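Local structure of carbamate kinase (Mycoplasma penetrans, 4AXS) at residues I196-N199 / V200-G203; A253-Y256 / V257-D260; V274-L277 / N278-N282. The protein probably catalyses, as a carbamate kinase of the amino acid kinase family, the reversible transfer of a phosphoryl group between carbamoyl phosphate and ADP, yielding ATP. All coordinates share one frame; numbering follows the deposited sequence.

Interaction 1 (I196-N199 / V200-G203)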
ATOM      1  N   ILE A 196      -5.318  10.233   8.705  1.00 50.73           N
ATOM      2  CA  ILE A 196      -5.780  10.420   7.343  1.00 49.29           C
ATOM      3  C   ILE A 196      -6.576  11.714   7.198  1.00 54.53           C
ATOM      4  O   ILE A 196      -6.355  12.478   6.263  1.00 62.24           O
ATOM      5  CB  ILE A 196      -6.649   9.252   6.853  1.00 53.74           C
ATOM      6  CG1 ILE A 196      -6.031   7.910   7.223  1.00 51.61           C
ATOM      7  CG2 ILE A 196      -6.824   9.321   5.342  1.00 52.23           C
ATOM      8  CD1 ILE A 196      -6.935   6.741   6.864  1.00 49.33           C
ATOM      9  N   LYS A 197      -7.505  11.973   8.110  1.00 51.82           N
ATOM     10  CA  LYS A 197      -8.306  13.188   7.983  1.00 59.44           C
ATOM     11  C   LYS A 197      -7.416  14.419   8.044  1.00 55.86           C
ATOM     12  O   LYS A 197      -7.641  15.392   7.330  1.00 59.03           O
ATOM     13  CB  LYS A 197      -9.433  13.264   9.030  1.00 63.99           C
ATOM     14  CG  LYS A 197     -10.635  14.147   8.596  1.00 56.90           C
ATOM     15  CD  LYS A 197     -10.625  15.531   9.249  1.00 56.52           C
ATOM     16  CE  LYS A 197     -11.491  15.544  10.507  1.00 59.76           C
ATOM     17  NZ  LYS A 197     -11.350  14.296  11.325  1.00 48.90           N
ATOM     18  N   GLN A 198      -6.388  14.366   8.878  1.00 55.18           N
ATOM     19  CA  GLN A 198      -5.440  15.473   8.937  1.00 60.33           C
ATOM     20  C   GLN A 198      -4.702  15.715   7.619  1.00 61.49           C
ATOM     21  O   GLN A 198      -4.579  16.857   7.184  1.00 67.41           O
ATOM     22  CB  GLN A 198      -4.447  15.293  10.075  1.00 56.59           C
ATOM     23  CG  GLN A 198      -3.690  16.561  10.410  1.00 63.18           C
ATOM     24  CD  GLN A 198      -3.595  16.787  11.910  1.00 76.10           C
ATOM     25  OE1 GLN A 198      -4.617  16.916  12.592  1.00 68.22           O
ATOM     26  NE2 GLN A 198      -2.364  16.828  12.436  1.00 74.09           N
ATOM     27  N   ASN A 199      -4.209  14.662   6.974  1.00 55.40           N
ATOM     28  CA  ASN A 199      -3.606  14.851   5.659  1.00 56.53           C
ATOM     29  C   ASN A 199      -4.583  15.516   4.684  1.00 58.25           C
ATOM     30  O   ASN A 199      -4.182  16.293   3.817  1.00 60.19           O
ATOM     31  CB  ASN A 199      -3.083  13.529   5.093  1.00 55.89           C
ATOM     32  CG  ASN A 199      -1.800  13.069   5.773  1.00 52.48           C
ATOM     33  OD1 ASN A 199      -1.767  12.020   6.414  1.00 52.46           O
ATOM     34  ND2 ASN A 199      -0.743  13.854   5.637  1.00 49.96           N
ATOM     35  N   VAL A 200      -5.866  15.202   4.835  1.00 58.38           N
ATOM     36  CA  VAL A 200      -6.920  15.822   4.032  1.00 62.36           C
ATOM     37  C   VAL A 200      -7.137  17.277   4.428  1.00 61.40           C
ATOM     38  O   VAL A 200      -7.554  18.096   3.612  1.00 55.38           O
ATOM     39  CB  VAL A 200      -8.260  15.111   4.205  1.00 58.05           C
ATOM     40  CG1 VAL A 200      -9.308  15.790   3.353  1.00 57.68           C
ATOM     41  CG2 VAL A 200      -8.135  13.641   3.845  1.00 58.30           C
ATOM     42  N   ASN A 201      -6.861  17.583   5.693  1.00 63.80           N
ATOM     43  CA  ASN A 201      -6.915  18.953   6.177  1.00 63.02           C
ATOM     44  C   ASN A 201      -5.836  19.778   5.501  1.00 61.01           C
ATOM     45  O   ASN A 201      -6.093  20.878   5.020  1.00 54.29           O
ATOM     46  CB  ASN A 201      -6.759  18.986   7.692  1.00 60.63           C
ATOM     47  CG  ASN A 201      -7.945  18.379   8.410  1.00 60.80           C
ATOM     48  OD1 ASN A 201      -7.791  17.785   9.474  1.00 65.05           O
ATOM     49  ND2 ASN A 201      -9.140  18.517   7.826  1.00 55.21           N
ATOM     50  N   ASN A 202      -4.622  19.241   5.457  1.00 63.04           N
ATOM     51  CA  ASN A 202      -3.627  19.787   4.552  1.00 60.03           C
ATOM     52  C   ASN A 202      -4.233  19.629   3.164  1.00 58.16           C
ATOM     53  O   ASN A 202      -5.311  19.060   3.016  1.00 58.94           O
ATOM     54  CB  ASN A 202      -2.320  19.011   4.634  1.00 60.14           C
ATOM     55  CG  ASN A 202      -1.810  18.845   6.056  1.00 67.07           C
ATOM     56  OD1 ASN A 202      -0.637  18.512   6.270  1.00 70.57           O
ATOM     57  ND2 ASN A 202      -2.680  19.062   7.031  1.00 61.76           N
ATOM     58  N   GLY A 203      -3.557  20.110   2.136  1.00 57.23           N
ATOM     59  CA  GLY A 203      -4.091  19.946   0.797  1.00 57.07           C
ATOM     60  C   GLY A 203      -3.656  18.641   0.156  1.00 60.71           C
ATOM     61  O   GLY A 203      -3.486  18.562  -1.060  1.00 63.76           O
TER
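Backbone hydrogen bonds carry most of this local contact between I196-N199 and V200-G203, at the C-terminal end of helix 193-201 and the first residues after it. V200 N donates to I196 O at 3.1 Å and N201 N to K197 O at 2.8 Å. The series closes with N202 N, which reaches Q198 O at 2.9 Å and an N-H...O angle of 161°; Q198 O also takes a weak second bond from N201 N.

Van der Waals contacts come next. CG2 of V200 lies 3.2 Å from I196 O, since CG1 takes the position anti to the backbone N (chi1 -180°) and leaves CG2 beside that nitrogen, over the preceding turn. V200 also packs on C206 of strand 205-207. The bent aliphatic chain of K197 crosses the amide of N201, with CD 3.6 Å from ND2.

Polar side-chain bonds lead out of the segments. N199 OD1 accepts a hydrogen bond from ND2 of N199 of the second subunit, and Q198 NE2 bonds weakly to N202 OD1 of that subunit. N202 is the first residue to leave helical backbone angles, so the arrangement is that of an alpha-helical C-terminus, here set at the dimer interface.

Interaction 2 (A253-Y256 / V257-D260). With SO4 (sulfate ion), chain C.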
ATOM      1  N   ALA A 253     -21.643   2.564 -13.929  1.00 49.03           N
ATOM      2  CA  ALA A 253     -21.832   2.578 -15.378  1.00 52.18           C
ATOM      3  C   ALA A 253     -23.227   2.999 -15.829  1.00 48.64           C
ATOM      4  O   ALA A 253     -23.704   2.521 -16.856  1.00 51.25           O
ATOM      5  CB  ALA A 253     -21.484   1.213 -15.967  1.00 45.65           C
ATOM      6  N   VAL A 254     -23.875   3.884 -15.074  1.00 45.95           N
ATOM      7  CA  VAL A 254     -25.212   4.354 -15.445  1.00 50.68           C
ATOM      8  C   VAL A 254     -25.322   5.873 -15.420  1.00 50.14           C
ATOM      9  O   VAL A 254     -24.690   6.539 -14.609  1.00 52.85           O
ATOM     10  CB  VAL A 254     -26.317   3.771 -14.527  1.00 51.45           C
ATOM     11  CG1 VAL A 254     -26.207   2.248 -14.440  1.00 51.80           C
ATOM     12  CG2 VAL A 254     -26.272   4.414 -13.138  1.00 45.39           C
ATOM     13  N   ASP A 255     -26.138   6.416 -16.314  1.00 52.94           N
ATOM     14  CA  ASP A 255     -26.420   7.852 -16.326  1.00 53.66           C
ATOM     15  C   ASP A 255     -27.359   8.263 -15.183  1.00 51.61           C
ATOM     16  O   ASP A 255     -27.195   9.331 -14.585  1.00 47.33           O
ATOM     17  CB  ASP A 255     -27.000   8.264 -17.677  1.00 52.34           C
ATOM     18  CG  ASP A 255     -28.218   7.440 -18.062  1.00 60.60           C
ATOM     19  OD1 ASP A 255     -28.374   6.320 -17.514  1.00 56.71           O
ATOM     20  OD2 ASP A 255     -29.022   7.916 -18.907  1.00 57.31           O
ATOM     21  N   TYR A 256     -28.336   7.403 -14.889  1.00 51.77           N
ATOM     22  CA  TYR A 256     -29.240   7.586 -13.750  1.00 51.35           C
ATOM     23  C   TYR A 256     -29.576   6.237 -13.142  1.00 53.85           C
ATOM     24  O   TYR A 256     -29.516   5.200 -13.824  1.00 53.86           O
ATOM     25  CB  TYR A 256     -30.552   8.255 -14.186  1.00 51.92           C
ATOM     26  CG  TYR A 256     -30.359   9.550 -14.926  1.00 44.93           C
ATOM     27  CD1 TYR A 256     -30.266  10.757 -14.242  1.00 43.10           C
ATOM     28  CD2 TYR A 256     -30.259   9.566 -16.307  1.00 46.11           C
ATOM     29  CE1 TYR A 256     -30.080  11.946 -14.918  1.00 46.05           C
ATOM     30  CE2 TYR A 256     -30.076  10.747 -16.995  1.00 49.44           C
ATOM     31  CZ  TYR A 256     -29.986  11.934 -16.299  1.00 50.34           C
ATOM     32  OH  TYR A 256     -29.801  13.106 -16.992  1.00 53.46           O
ATOM     33  N   VAL A 257     -29.943   6.232 -11.864  1.00 48.69           N
ATOM     34  CA  VAL A 257     -30.539   5.025 -11.316  1.00 51.21           C
ATOM     35  C   VAL A 257     -32.026   5.047 -11.659  1.00 45.78           C
ATOM     36  O   VAL A 257     -32.713   6.036 -11.436  1.00 47.21           O
ATOM     37  CB  VAL A 257     -30.293   4.841  -9.794  1.00 49.26           C
ATOM     38  CG1 VAL A 257     -29.526   6.034  -9.214  1.00 44.50           C
ATOM     39  CG2 VAL A 257     -31.619   4.557  -9.039  1.00 39.70           C
ATOM     40  N   TYR A 258     -32.507   3.958 -12.239  1.00 49.84           N
ATOM     41  CA  TYR A 258     -33.892   3.889 -12.672  1.00 54.09           C
ATOM     42  C   TYR A 258     -34.769   3.141 -11.671  1.00 51.35           C
ATOM     43  O   TYR A 258     -34.282   2.341 -10.869  1.00 47.24           O
ATOM     44  CB  TYR A 258     -33.983   3.267 -14.068  1.00 49.25           C
ATOM     45  CG  TYR A 258     -33.496   4.191 -15.167  1.00 57.47           C
ATOM     46  CD1 TYR A 258     -32.140   4.377 -15.397  1.00 55.72           C
ATOM     47  CD2 TYR A 258     -34.394   4.891 -15.969  1.00 61.25           C
ATOM     48  CE1 TYR A 258     -31.690   5.224 -16.394  1.00 53.69           C
ATOM     49  CE2 TYR A 258     -33.951   5.740 -16.973  1.00 56.79           C
ATOM     50  CZ  TYR A 258     -32.595   5.904 -17.178  1.00 61.65           C
ATOM     51  OH  TYR A 258     -32.140   6.750 -18.172  1.00 64.44           O
ATOM     52  N   VAL A 259     -36.062   3.443 -11.698  1.00 51.05           N
ATOM     53  CA  VAL A 259     -37.039   2.623 -10.995  1.00 53.40           C
ATOM     54  C   VAL A 259     -38.009   2.026 -12.022  1.00 51.14           C
ATOM     55  O   VAL A 259     -38.230   2.607 -13.082  1.00 51.14           O
ATOM     56  CB  VAL A 259     -37.764   3.397  -9.848  1.00 52.07           C
ATOM     57  CG1 VAL A 259     -36.821   3.578  -8.648  1.00 46.71           C
ATOM     58  CG2 VAL A 259     -38.300   4.749 -10.336  1.00 41.91           C
ATOM     59  N   ASP A 260     -38.541   0.846 -11.723  1.00 55.12           N
ATOM     60  CA  ASP A 260     -39.473   0.175 -12.624  1.00 59.43           C
ATOM     61  C   ASP A 260     -38.860  -0.088 -13.987  1.00 58.89           C
ATOM     62  O   ASP A 260     -39.546   0.022 -14.998  1.00 60.47           O
ATOM     63  CB  ASP A 260     -40.739   1.020 -12.816  1.00 55.69           C
ATOM     64  CG  ASP A 260     -41.622   1.055 -11.581  1.00 58.57           C
ATOM     65  OD1 ASP A 260     -41.782   0.005 -10.919  1.00 54.71           O
ATOM     66  OD2 ASP A 260     -42.158   2.144 -11.280  1.00 60.56           O
TER
HETATM   67  S   SO4 C1312     -19.853  -0.719 -11.049  1.00 68.64           S
HETATM   68  O1  SO4 C1312     -20.820   0.326 -11.368  1.00 63.77           O
HETATM   69  O2  SO4 C1312     -19.261  -1.173 -12.310  1.00 60.86           O
HETATM   70  O3  SO4 C1312     -18.837  -0.168 -10.152  1.00 59.21           O
HETATM   71  O4  SO4 C1312     -20.521  -1.836 -10.370  1.00 61.57           O
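The side chain of Y258 reaches back along the chain to Y256 and D255. Its CG stands anti to the carbonyl carbon (chi1 -73°), which carries the ring from CB toward the preceding residues. CD1 is the first ring atom to meet them, 3.2 Å from Y256 O. Next along the same side, CE1 has three neighbours: the carbonyl oxygen of Y256, the CB of Y256 at 3.9 Å, and D255 OD1, which lies 3.7 Å away at the ring edge and in its plane. At the tip, the hydroxyl OH gives a weak hydrogen bond to D255 OD2 over 3.4 Å and passes 3.9 Å from CD2 of the Y256 ring. The carboxylate is turned 37° from the Y258 ring, and its other oxygen, OD1, takes a weak bond from Y256 N at 2.8 Å.

Beyond the contact, Y258 also packs edge-to-face with F261, and V257 N is bonded to T328 OG1. At the start of the segment, A253 N weakly bonds a sulfate ion also held by T252 and N34. The two D255 oxygens thus link the loop backbone to the tyrosine of strand 258-259, but both bonds are weak, so the carboxylate is only loosely tied on this partly exposed surface.

Interaction 3 (V274-L277 / N278-N282)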
ATOM      1  N   VAL A 274     -34.112  10.002   1.149  1.00 45.81           N
ATOM      2  CA  VAL A 274     -34.061   8.759   1.901  1.00 45.83           C
ATOM      3  C   VAL A 274     -35.452   8.169   2.016  1.00 44.46           C
ATOM      4  O   VAL A 274     -35.656   6.971   1.768  1.00 45.07           O
ATOM      5  CB  VAL A 274     -33.476   9.013   3.317  1.00 49.66           C
ATOM      6  CG1 VAL A 274     -33.126   7.708   4.017  1.00 42.50           C
ATOM      7  CG2 VAL A 274     -32.269   9.934   3.223  1.00 44.60           C
ATOM      8  N   LYS A 275     -36.405   9.022   2.388  1.00 46.63           N
ATOM      9  CA  LYS A 275     -37.810   8.629   2.494  1.00 43.58           C
ATOM     10  C   LYS A 275     -38.263   7.823   1.279  1.00 41.78           C
ATOM     11  O   LYS A 275     -38.805   6.727   1.426  1.00 47.69           O
ATOM     12  CB  LYS A 275     -38.707   9.864   2.685  1.00 44.96           C
ATOM     13  CG  LYS A 275     -40.177   9.544   2.923  1.00 46.46           C
ATOM     14  CD  LYS A 275     -41.063  10.801   2.895  1.00 50.26           C
ATOM     15  CE  LYS A 275     -42.550  10.425   2.686  1.00 53.28           C
ATOM     16  NZ  LYS A 275     -43.476  11.581   2.848  1.00 57.58           N
ATOM     17  N   ALA A 276     -38.031   8.347   0.078  1.00 42.41           N
ATOM     18  CA  ALA A 276     -38.464   7.650  -1.142  1.00 40.68           C
ATOM     19  C   ALA A 276     -37.627   6.398  -1.409  1.00 42.42           C
ATOM     20  O   ALA A 276     -38.164   5.331  -1.738  1.00 38.11           O
ATOM     21  CB  ALA A 276     -38.421   8.582  -2.334  1.00 34.33           C
ATOM     22  N   LEU A 277     -36.306   6.531  -1.265  1.00 42.96           N
ATOM     23  CA  LEU A 277     -35.413   5.394  -1.471  1.00 39.11           C
ATOM     24  C   LEU A 277     -35.833   4.228  -0.604  1.00 41.55           C
ATOM     25  O   LEU A 277     -35.790   3.077  -1.031  1.00 42.99           O
ATOM     26  CB  LEU A 277     -33.967   5.768  -1.200  1.00 41.91           C
ATOM     27  CG  LEU A 277     -33.184   6.262  -2.420  1.00 43.55           C
ATOM     28  CD1 LEU A 277     -33.733   5.662  -3.700  1.00 33.63           C
ATOM     29  CD2 LEU A 277     -33.179   7.761  -2.507  1.00 45.87           C
ATOM     30  N   ASN A 278     -36.286   4.527   0.604  1.00 41.74           N
ATOM     31  CA  ASN A 278     -36.797   3.473   1.480  1.00 48.34           C
ATOM     32  C   ASN A 278     -37.991   2.688   0.916  1.00 46.04           C
ATOM     33  O   ASN A 278     -38.037   1.459   1.010  1.00 43.33           O
ATOM     34  CB  ASN A 278     -37.052   4.015   2.894  1.00 45.73           C
ATOM     35  CG  ASN A 278     -35.751   4.172   3.688  1.00 54.77           C
ATOM     36  OD1 ASN A 278     -35.467   5.233   4.249  1.00 53.39           O
ATOM     37  ND2 ASN A 278     -34.937   3.115   3.703  1.00 48.39           N
ATOM     38  N   ASN A 279     -38.938   3.396   0.309  1.00 44.74           N
ATOM     39  CA  ASN A 279     -40.035   2.736  -0.389  1.00 41.46           C
ATOM     40  C   ASN A 279     -39.543   1.982  -1.617  1.00 44.40           C
ATOM     41  O   ASN A 279     -39.839   0.793  -1.791  1.00 45.03           O
ATOM     42  CB  ASN A 279     -41.110   3.748  -0.774  1.00 39.55           C
ATOM     43  CG  ASN A 279     -41.704   4.433   0.431  1.00 44.44           C
ATOM     44  OD1 ASN A 279     -41.986   3.783   1.440  1.00 43.19           O
ATOM     45  ND2 ASN A 279     -41.891   5.752   0.345  1.00 44.09           N
ATOM     46  N   PHE A 280     -38.784   2.670  -2.464  1.00 41.41           N
ATOM     47  CA  PHE A 280     -38.216   2.022  -3.638  1.00 45.32           C
ATOM     48  C   PHE A 280     -37.529   0.713  -3.246  1.00 47.63           C
ATOM     49  O   PHE A 280     -37.638  -0.301  -3.945  1.00 49.85           O
ATOM     50  CB  PHE A 280     -37.225   2.951  -4.340  1.00 45.07           C
ATOM     51  CG  PHE A 280     -37.872   4.081  -5.087  1.00 44.04           C
ATOM     52  CD1 PHE A 280     -39.091   3.891  -5.749  1.00 45.22           C
ATOM     53  CD2 PHE A 280     -37.257   5.326  -5.156  1.00 38.23           C
ATOM     54  CE1 PHE A 280     -39.702   4.940  -6.461  1.00 39.61           C
ATOM     55  CE2 PHE A 280     -37.855   6.375  -5.866  1.00 42.74           C
ATOM     56  CZ  PHE A 280     -39.086   6.180  -6.518  1.00 40.32           C
ATOM     57  N   ILE A 281     -36.827   0.745  -2.117  1.00 46.60           N
ATOM     58  CA  ILE A 281     -36.116  -0.420  -1.602  1.00 46.87           C
ATOM     59  C   ILE A 281     -37.092  -1.492  -1.115  1.00 48.21           C
ATOM     60  O   ILE A 281     -36.860  -2.690  -1.291  1.00 49.06           O
ATOM     61  CB  ILE A 281     -35.174  -0.014  -0.447  1.00 49.70           C
ATOM     62  CG1 ILE A 281     -34.029   0.854  -0.974  1.00 41.78           C
ATOM     63  CG2 ILE A 281     -34.647  -1.244   0.288  1.00 46.58           C
ATOM     64  CD1 ILE A 281     -33.221   1.509   0.109  1.00 38.34           C
ATOM     65  N   ASN A 282     -38.181  -1.055  -0.491  1.00 48.58           N
ATOM     66  CA  ASN A 282     -39.247  -1.970  -0.086  1.00 52.65           C
ATOM     67  C   ASN A 282     -39.763  -2.798  -1.255  1.00 50.89           C
ATOM     68  O   ASN A 282     -40.064  -3.991  -1.109  1.00 51.72           O
ATOM     69  CB  ASN A 282     -40.418  -1.205   0.539  1.00 49.93           C
ATOM     70  CG  ASN A 282     -40.105  -0.695   1.934  1.00 53.23           C
ATOM     71  OD1 ASN A 282     -38.987  -0.871   2.440  1.00 50.55           O
ATOM     72  ND2 ASN A 282     -41.099  -0.057   2.569  1.00 48.54           N
TER
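L277 and F280 meet on one side of helix 274-282, where CD1 of the leucine comes to the ring edge of the phenylalanine, in the ring plane and 3.8 Å from CD2. The two side chains run at a slant to one another. F280 has CG anti to the carbonyl carbon (chi1 -73°), a setting that brings its ring back toward the preceding turn. There CE2 also approaches the methyl CB of A276 at 4.2 Å, and CD2 lies 3.5 Å from A276 O. The same carbonyl accepts the backbone hydrogen bond from F280 N, at 2.8 Å and an almost straight N-H...O angle of 171°. L277 is buried, its side chain also touching V272 and F286 in loops and M299 of helix 292-302, whereas F280 packs on Q285.

N278 follows L277 on the chain. Its side chain runs beside that of V274 and points the same way, and both, like L277, touch M299. Between their backbones, N278 N donates to V274 O over 2.8 Å. Ahead of this turn, D273 OD1 accepts a hydrogen bond from A276 N at the start of the helix.

Chemically, the contact divides its work: main-chain hydrogen bonds tie successive turns together, while the leucine, alanine and phenylalanine add purely apolar contact, on a helix that packs through V274, L277, N278 and I281 against M299.

Interactions 2 and 3 are neighbours, their centres 15 Å apart. They touch where V259 CG1 packs against F280 CD1 at 3.7 Å, so the short strand 258-259 lies against helix 274-282; F286 adds a further link, meeting both V257 and L277. Interaction 1 stands apart, its centre 34 Å from each of the others and its nearest atoms about 25 Å from interaction 2 and about 23 Å from interaction 3. It faces the second subunit, which touches neither of the other two contacts. The bound sulfate, probably from the crystallisation liquor, belongs to the A253 end of interaction 2.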